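Local structure of 2-(acetamidomethylene)succinate hydrolase (Mesorhizobium loti, 3KXP) at residues Ile58-Arg63 and Ile98-Arg103; Ala195-Leu200 and Asp210-Arg215. The protein catalyses the last step of vitamin B6 degradation, hydrolysing (E)-2-(acetamidomethylene)succinate to succinic semialdehyde, acetate, ammonia and carbon dioxide. One frame throughout, in Å; residues are numbered along the deposited sequence.

Contact 1 (Ile58-Arg63 and Ile98-Arg103); sequences ITLNVR and IAVDQR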
ATOM      1  N   ILE A  58     -29.181  15.300   7.663  1.00 33.66           N
ATOM      2  CA  ILE A  58     -28.549  16.265   8.559  1.00 32.67           C
ATOM      3  C   ILE A  58     -27.803  17.307   7.732  1.00 32.38           C
ATOM      4  O   ILE A  58     -27.684  17.169   6.517  1.00 32.74           O
ATOM      5  CB  ILE A  58     -27.544  15.551   9.520  1.00 32.54           C
ATOM      6  CG1 ILE A  58     -26.953  16.548  10.516  1.00 33.06           C
ATOM      7  CG2 ILE A  58     -26.419  14.899   8.720  1.00 30.14           C
ATOM      8  CD1 ILE A  58     -26.057  15.915  11.564  1.00 34.66           C
ATOM      9  N   THR A  59     -27.316  18.356   8.390  1.00 30.82           N
ATOM     10  CA  THR A  59     -26.562  19.398   7.709  1.00 29.92           C
ATOM     11  C   THR A  59     -25.141  19.383   8.263  1.00 29.29           C
ATOM     12  O   THR A  59     -24.937  19.368   9.484  1.00 26.86           O
ATOM     13  CB  THR A  59     -27.200  20.795   7.934  1.00 33.48           C
ATOM     14  OG1 THR A  59     -28.526  20.805   7.381  1.00 32.55           O
ATOM     15  CG2 THR A  59     -26.361  21.893   7.261  1.00 31.29           C
ATOM     16  N   LEU A  60     -24.159  19.386   7.363  1.00 27.37           N
ATOM     17  CA  LEU A  60     -22.758  19.348   7.766  1.00 26.25           C
ATOM     18  C   LEU A  60     -21.971  20.527   7.236  1.00 26.59           C
ATOM     19  O   LEU A  60     -22.262  21.032   6.159  1.00 28.91           O
ATOM     20  CB  LEU A  60     -22.105  18.059   7.259  1.00 23.70           C
ATOM     21  CG  LEU A  60     -22.712  16.740   7.735  1.00 24.32           C
ATOM     22  CD1 LEU A  60     -22.034  15.572   7.029  1.00 25.91           C
ATOM     23  CD2 LEU A  60     -22.560  16.625   9.239  1.00 22.68           C
ATOM     24  N   ASN A  61     -20.972  20.966   7.996  1.00 25.67           N
ATOM     25  CA  ASN A  61     -20.114  22.066   7.568  1.00 25.27           C
ATOM     26  C   ASN A  61     -18.900  21.454   6.864  1.00 26.85           C
ATOM     27  O   ASN A  61     -18.365  20.441   7.318  1.00 26.85           O
ATOM     28  CB  ASN A  61     -19.642  22.887   8.769  1.00 22.53           C
ATOM     29  CG  ASN A  61     -18.786  24.071   8.361  1.00 22.85           C
ATOM     30  OD1 ASN A  61     -19.230  24.924   7.601  1.00 20.99           O
ATOM     31  ND2 ASN A  61     -17.549  24.124   8.860  1.00 19.44           N
ATOM     32  N   VAL A  62     -18.473  22.053   5.756  1.00 28.21           N
ATOM     33  CA  VAL A  62     -17.325  21.534   5.022  1.00 30.07           C
ATOM     34  C   VAL A  62     -16.420  22.661   4.534  1.00 31.10           C
ATOM     35  O   VAL A  62     -16.831  23.819   4.494  1.00 32.52           O
ATOM     36  CB  VAL A  62     -17.774  20.674   3.806  1.00 30.66           C
ATOM     37  CG1 VAL A  62     -18.694  19.555   4.271  1.00 28.63           C
ATOM     38  CG2 VAL A  62     -18.481  21.539   2.777  1.00 30.09           C
ATOM     39  N   ARG A  63     -15.185  22.304   4.191  1.00 31.27           N
ATOM     40  CA  ARG A  63     -14.181  23.243   3.690  1.00 32.34           C
ATOM     41  C   ARG A  63     -13.736  22.694   2.339  1.00 33.03           C
ATOM     42  O   ARG A  63     -13.207  21.584   2.269  1.00 33.58           O
ATOM     43  CB  ARG A  63     -12.981  23.296   4.638  1.00 31.32           C
ATOM     44  CG  ARG A  63     -13.317  23.742   6.045  1.00 32.02           C
ATOM     45  CD  ARG A  63     -12.131  23.572   6.985  1.00 28.73           C
ATOM     46  NE  ARG A  63     -12.422  24.064   8.331  1.00 29.76           N
ATOM     47  CZ  ARG A  63     -12.170  25.303   8.754  1.00 32.01           C
ATOM     48  NH1 ARG A  63     -11.611  26.188   7.933  1.00 27.58           N
ATOM     49  NH2 ARG A  63     -12.476  25.657  10.002  1.00 31.63           N
ATOM     50  N   ILE A  98     -12.107  18.136   0.178  1.00 27.55           N
ATOM     51  CA  ILE A  98     -13.128  18.656   1.071  1.00 26.19           C
ATOM     52  C   ILE A  98     -13.022  18.007   2.446  1.00 27.32           C
ATOM     53  O   ILE A  98     -13.079  16.780   2.570  1.00 28.39           O
ATOM     54  CB  ILE A  98     -14.551  18.412   0.507  1.00 24.25           C
ATOM     55  CG1 ILE A  98     -14.709  19.134  -0.841  1.00 26.14           C
ATOM     56  CG2 ILE A  98     -15.589  18.917   1.493  1.00 23.94           C
ATOM     57  CD1 ILE A  98     -16.096  19.020  -1.486  1.00 20.37           C
ATOM     58  N   ALA A  99     -12.850  18.834   3.473  1.00 26.26           N
ATOM     59  CA  ALA A  99     -12.764  18.343   4.843  1.00 25.48           C
ATOM     60  C   ALA A  99     -14.155  18.495   5.445  1.00 26.13           C
ATOM     61  O   ALA A  99     -14.813  19.513   5.241  1.00 27.96           O
ATOM     62  CB  ALA A  99     -11.752  19.160   5.635  1.00 27.31           C
ATOM     63  N   VAL A 100     -14.601  17.495   6.193  1.00 25.23           N
ATOM     64  CA  VAL A 100     -15.939  17.533   6.770  1.00 24.34           C
ATOM     65  C   VAL A 100     -15.999  17.581   8.286  1.00 25.86           C
ATOM     66  O   VAL A 100     -15.385  16.760   8.971  1.00 25.19           O
ATOM     67  CB  VAL A 100     -16.766  16.287   6.340  1.00 24.80           C
ATOM     68  CG1 VAL A 100     -18.174  16.380   6.877  1.00 21.48           C
ATOM     69  CG2 VAL A 100     -16.760  16.149   4.827  1.00 23.50           C
ATOM     70  N   ASP A 101     -16.742  18.547   8.813  1.00 25.14           N
ATOM     71  CA  ASP A 101     -16.934  18.621  10.251  1.00 24.13           C
ATOM     72  C   ASP A 101     -17.990  17.548  10.430  1.00 24.29           C
ATOM     73  O   ASP A 101     -19.073  17.642   9.857  1.00 25.70           O
ATOM     74  CB  ASP A 101     -17.489  19.986  10.663  1.00 22.47           C
ATOM     75  CG  ASP A 101     -16.405  21.031  10.800  1.00 23.32           C
ATOM     76  OD1 ASP A 101     -16.736  22.222  10.987  1.00 23.05           O
ATOM     77  OD2 ASP A 101     -15.213  20.653  10.732  1.00 23.65           O
ATOM     78  N   GLN A 102     -17.688  16.508  11.191  1.00 22.82           N
ATOM     79  CA  GLN A 102     -18.679  15.463  11.342  1.00 23.12           C
ATOM     80  C   GLN A 102     -19.704  15.795  12.424  1.00 23.57           C
ATOM     81  O   GLN A 102     -19.480  16.678  13.253  1.00 21.69           O
ATOM     82  CB  GLN A 102     -17.975  14.136  11.595  1.00 21.93           C
ATOM     83  CG  GLN A 102     -17.042  13.791  10.442  1.00 22.57           C
ATOM     84  CD  GLN A 102     -16.126  12.639  10.752  1.00 23.71           C
ATOM     85  OE1 GLN A 102     -16.432  11.482  10.450  1.00 23.79           O
ATOM     86  NE2 GLN A 102     -14.992  12.944  11.374  1.00 20.43           N
ATOM     87  N   ARG A 103     -20.837  15.101  12.388  1.00 22.61           N
ATOM     88  CA  ARG A 103     -21.898  15.340  13.349  1.00 23.09           C
ATOM     89  C   ARG A 103     -21.374  15.432  14.775  1.00 23.53           C
ATOM     90  O   ARG A 103     -20.521  14.647  15.196  1.00 23.49           O
ATOM     91  CB  ARG A 103     -22.956  14.240  13.262  1.00 23.45           C
ATOM     92  CG  ARG A 103     -22.483  12.868  13.708  1.00 23.60           C
ATOM     93  CD  ARG A 103     -23.676  11.953  13.860  1.00 23.30           C
ATOM     94  NE  ARG A 103     -24.457  11.913  12.627  1.00 25.16           N
ATOM     95  CZ  ARG A 103     -25.757  11.654  12.571  1.00 23.14           C
ATOM     96  NH1 ARG A 103     -26.383  11.638  11.403  1.00 24.11           N
ATOM     97  NH2 ARG A 103     -26.433  11.430  13.685  1.00 23.30           N
TER
HETATM   98  O   HOH W   1     -14.307  23.411  11.462  1.00 32.48           O
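I58 reaches over one face of the R103 guanidinium, its CD1 4.1 Å above the plane and offset toward the rim; D123 binds R103 NE. The R63 guanidinium has water 1 at its edge, in plane, 3.2 Å from NH2, and E85 and S81 take its NH1 and NE. That water donates a hydrogen bond to D101 OD1, 2.7 Å away. N61, with CG anti to the backbone N (chi1 -178°), lies alongside D101 and points the same way. Its ND2 donates to D101 OD1 at 3.0 Å, in its own amide plane but from above the carboxylate plane (54° out of it). S81 OG and L107 N hold the same carboxylate, so an alanine at D101 would probably cost N61 ND2, water 1 and both these partners this shared acceptor. Main chains pair antiparallel: D101 N to N61 O at 2.9 Å, then R63 and A99 bonded in both directions. On the V62 side of the sheet, V62 CB meets I98 CG2 at 3.6 Å and V62 lies beside V100. In this alpha/beta hydrolase sheet, strand 49-54 flanks 59-65, strand 70-74 flanks 96-100, and helix 117-131 touches I58, I98 and R103.

Contact 2 (Ala195-Leu200 and Asp210-Arg215); sequences AVEAYL and DAIRIR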
ATOM      1  N   ALA A 195      -4.849  30.306  26.528  1.00 35.13           N
ATOM      2  CA  ALA A 195      -5.185  29.248  27.471  1.00 35.53           C
ATOM      3  C   ALA A 195      -5.584  27.970  26.727  1.00 33.51           C
ATOM      4  O   ALA A 195      -5.358  26.869  27.214  1.00 34.06           O
ATOM      5  CB  ALA A 195      -6.321  29.702  28.397  1.00 33.82           C
ATOM      6  N   VAL A 196      -6.175  28.125  25.547  1.00 33.52           N
ATOM      7  CA  VAL A 196      -6.596  26.982  24.740  1.00 32.61           C
ATOM      8  C   VAL A 196      -5.374  26.232  24.219  1.00 32.30           C
ATOM      9  O   VAL A 196      -5.341  25.002  24.233  1.00 32.31           O
ATOM     10  CB  VAL A 196      -7.463  27.429  23.530  1.00 31.95           C
ATOM     11  CG1 VAL A 196      -7.774  26.234  22.622  1.00 30.69           C
ATOM     12  CG2 VAL A 196      -8.757  28.042  24.022  1.00 31.60           C
ATOM     13  N   GLU A 197      -4.373  26.975  23.756  1.00 31.73           N
ATOM     14  CA  GLU A 197      -3.153  26.367  23.242  1.00 32.55           C
ATOM     15  C   GLU A 197      -2.375  25.673  24.355  1.00 31.15           C
ATOM     16  O   GLU A 197      -1.846  24.579  24.156  1.00 29.74           O
ATOM     17  CB  GLU A 197      -2.283  27.421  22.579  1.00 34.25           C
ATOM     18  CG  GLU A 197      -2.922  28.032  21.363  1.00 38.79           C
ATOM     19  CD  GLU A 197      -2.117  29.182  20.824  1.00 42.59           C
ATOM     20  OE1 GLU A 197      -1.942  30.179  21.558  1.00 45.43           O
ATOM     21  OE2 GLU A 197      -1.653  29.090  19.671  1.00 47.03           O
ATOM     22  N   ALA A 198      -2.302  26.311  25.521  1.00 28.84           N
ATOM     23  CA  ALA A 198      -1.608  25.714  26.657  1.00 28.41           C
ATOM     24  C   ALA A 198      -2.275  24.376  26.941  1.00 27.73           C
ATOM     25  O   ALA A 198      -1.607  23.354  27.086  1.00 28.81           O
ATOM     26  CB  ALA A 198      -1.709  26.610  27.874  1.00 25.61           C
ATOM     27  N   TYR A 199      -3.601  24.389  27.014  1.00 26.96           N
ATOM     28  CA  TYR A 199      -4.353  23.173  27.267  1.00 26.81           C
ATOM     29  C   TYR A 199      -4.063  22.106  26.208  1.00 27.27           C
ATOM     30  O   TYR A 199      -3.767  20.958  26.534  1.00 27.46           O
ATOM     31  CB  TYR A 199      -5.855  23.455  27.278  1.00 25.13           C
ATOM     32  CG  TYR A 199      -6.667  22.190  27.136  1.00 26.70           C
ATOM     33  CD1 TYR A 199      -6.660  21.216  28.138  1.00 27.95           C
ATOM     34  CD2 TYR A 199      -7.375  21.924  25.963  1.00 25.77           C
ATOM     35  CE1 TYR A 199      -7.336  20.005  27.971  1.00 28.69           C
ATOM     36  CE2 TYR A 199      -8.047  20.719  25.786  1.00 27.65           C
ATOM     37  CZ  TYR A 199      -8.024  19.765  26.787  1.00 28.82           C
ATOM     38  OH  TYR A 199      -8.668  18.567  26.592  1.00 32.88           O
ATOM     39  N   LEU A 200      -4.159  22.492  24.939  1.00 26.87           N
ATOM     40  CA  LEU A 200      -3.925  21.558  23.850  1.00 27.53           C
ATOM     41  C   LEU A 200      -2.494  21.031  23.829  1.00 25.81           C
ATOM     42  O   LEU A 200      -2.286  19.828  23.783  1.00 26.54           O
ATOM     43  CB  LEU A 200      -4.298  22.211  22.508  1.00 28.20           C
ATOM     44  CG  LEU A 200      -5.801  22.506  22.323  1.00 27.80           C
ATOM     45  CD1 LEU A 200      -6.016  23.385  21.101  1.00 22.81           C
ATOM     46  CD2 LEU A 200      -6.586  21.198  22.192  1.00 22.82           C
ATOM     47  N   ASP A 210       2.290  24.639  15.304  1.00 32.13           N
ATOM     48  CA  ASP A 210       1.439  25.068  14.199  1.00 33.35           C
ATOM     49  C   ASP A 210       0.096  24.337  14.186  1.00 31.75           C
ATOM     50  O   ASP A 210      -0.952  24.946  13.954  1.00 30.51           O
ATOM     51  CB  ASP A 210       2.149  24.842  12.862  1.00 40.88           C
ATOM     52  CG  ASP A 210       3.283  25.820  12.635  1.00 47.57           C
ATOM     53  OD1 ASP A 210       3.013  27.041  12.592  1.00 49.37           O
ATOM     54  OD2 ASP A 210       4.445  25.370  12.502  1.00 53.24           O
ATOM     55  N   ALA A 211       0.136  23.029  14.421  1.00 28.08           N
ATOM     56  CA  ALA A 211      -1.075  22.225  14.434  1.00 26.60           C
ATOM     57  C   ALA A 211      -1.894  22.558  15.675  1.00 24.57           C
ATOM     58  O   ALA A 211      -3.122  22.563  15.633  1.00 22.62           O
ATOM     59  CB  ALA A 211      -0.718  20.727  14.407  1.00 27.52           C
ATOM     60  N   ILE A 212      -1.213  22.832  16.783  1.00 23.80           N
ATOM     61  CA  ILE A 212      -1.917  23.186  18.003  1.00 25.78           C
ATOM     62  C   ILE A 212      -2.699  24.474  17.738  1.00 27.63           C
ATOM     63  O   ILE A 212      -3.893  24.560  18.039  1.00 28.88           O
ATOM     64  CB  ILE A 212      -0.940  23.397  19.194  1.00 25.81           C
ATOM     65  CG1 ILE A 212      -0.357  22.052  19.637  1.00 22.76           C
ATOM     66  CG2 ILE A 212      -1.670  24.062  20.371  1.00 23.92           C
ATOM     67  CD1 ILE A 212      -1.372  21.105  20.230  1.00 21.18           C
ATOM     68  N   ARG A 213      -2.026  25.461  17.156  1.00 28.28           N
ATOM     69  CA  ARG A 213      -2.658  26.739  16.843  1.00 30.07           C
ATOM     70  C   ARG A 213      -3.861  26.560  15.908  1.00 29.60           C
ATOM     71  O   ARG A 213      -4.893  27.209  16.093  1.00 29.00           O
ATOM     72  CB  ARG A 213      -1.625  27.696  16.231  1.00 31.81           C
ATOM     73  CG  ARG A 213      -2.186  28.901  15.492  1.00 35.44           C
ATOM     74  CD  ARG A 213      -3.007  29.859  16.364  1.00 41.77           C
ATOM     75  NE  ARG A 213      -2.251  30.550  17.410  1.00 45.10           N
ATOM     76  CZ  ARG A 213      -2.583  31.747  17.905  1.00 47.13           C
ATOM     77  NH1 ARG A 213      -3.648  32.389  17.439  1.00 45.19           N
ATOM     78  NH2 ARG A 213      -1.873  32.291  18.889  1.00 46.17           N
ATOM     79  N   ILE A 214      -3.743  25.681  14.914  1.00 27.66           N
ATOM     80  CA  ILE A 214      -4.861  25.451  14.005  1.00 27.25           C
ATOM     81  C   ILE A 214      -6.080  24.901  14.756  1.00 27.15           C
ATOM     82  O   ILE A 214      -7.205  25.345  14.522  1.00 28.35           O
ATOM     83  CB  ILE A 214      -4.473  24.489  12.852  1.00 27.08           C
ATOM     84  CG1 ILE A 214      -3.574  25.228  11.858  1.00 25.60           C
ATOM     85  CG2 ILE A 214      -5.732  23.969  12.141  1.00 23.83           C
ATOM     86  CD1 ILE A 214      -3.012  24.349  10.753  1.00 27.15           C
ATOM     87  N   ARG A 215      -5.862  23.943  15.653  1.00 25.92           N
ATOM     88  CA  ARG A 215      -6.955  23.376  16.438  1.00 25.93           C
ATOM     89  C   ARG A 215      -7.535  24.459  17.348  1.00 27.33           C
ATOM     90  O   ARG A 215      -8.753  24.597  17.486  1.00 27.93           O
ATOM     91  CB  ARG A 215      -6.459  22.219  17.308  1.00 25.36           C
ATOM     92  CG  ARG A 215      -6.242  20.901  16.589  1.00 24.60           C
ATOM     93  CD  ARG A 215      -5.576  19.915  17.530  1.00 23.60           C
ATOM     94  NE  ARG A 215      -5.432  18.583  16.959  1.00 21.72           N
ATOM     95  CZ  ARG A 215      -6.199  17.548  17.286  1.00 22.05           C
ATOM     96  NH1 ARG A 215      -7.169  17.693  18.185  1.00 23.18           N
ATOM     97  NH2 ARG A 215      -5.989  16.366  16.722  1.00 20.23           N
TER
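I212 opens the contact, where helix 209-218 packs against helix 193-203 in what is probably the helical cap that many alpha/beta hydrolases carry, here between strands 159-165 and 258-263. The two segments run at 125° to each other, their axes 9.2 Å apart. I212 is the wedge: CG2, anti to the backbone N, lies 3.8 Å from E197 O and also touches L200 CB, while CD1 sits 3.8 Å from L200 C. The two methyls bear on the backbone of E197 and L200 as well as on the L200 side chain. Next comes R213, whose CB points away overall yet still touches E197 OE2. Bends at its second and third torsions fold the chain back, and NE ends 2.8 Å from E197 OE2. This is a salt bridge, but its hydrogen bond is weak, with an N-H...O angle of 117°. The carboxylate and guanidinium planes stand 87° apart, and NH2 lies 3.3 Å from E197 OE2, with OE1 hardly farther. E217 pairs with R213 NH1, a second partner for the charge. At the far end the R215 chain is extended, about 7 Å at nearest atoms from the side chain of H294, a probable active-site residue; E298 binds its NE and Y204 makes a cation-pi contact. What R215 offers the neighbouring helix is its aliphatic root: L200 CD1 lies 4.0 Å from R215 CB and 3.9 Å from I212 O.

Contact 1 belongs to the core, joining two neighbouring strands of the central sheet; contact 2 joins two helices of the cap, farther from the centre of the chain. They share no helix or strand and do not touch: their centres are 21 Å apart, their nearest atoms about 7 Å. The chemistry follows the place. The strands are tied by main-chain bonds and a buried polar cluster, the helices by aliphatic packing with one salt bridge whose hydrogen bond is weak. A common neighbour is the loop after strand 70-74: S81 serves contact 1, S79 and V83 meet R215 of contact 2. Both lie near the probable active site, contact 1 through Q102 beside chloride-binding L143, contact 2 through R215.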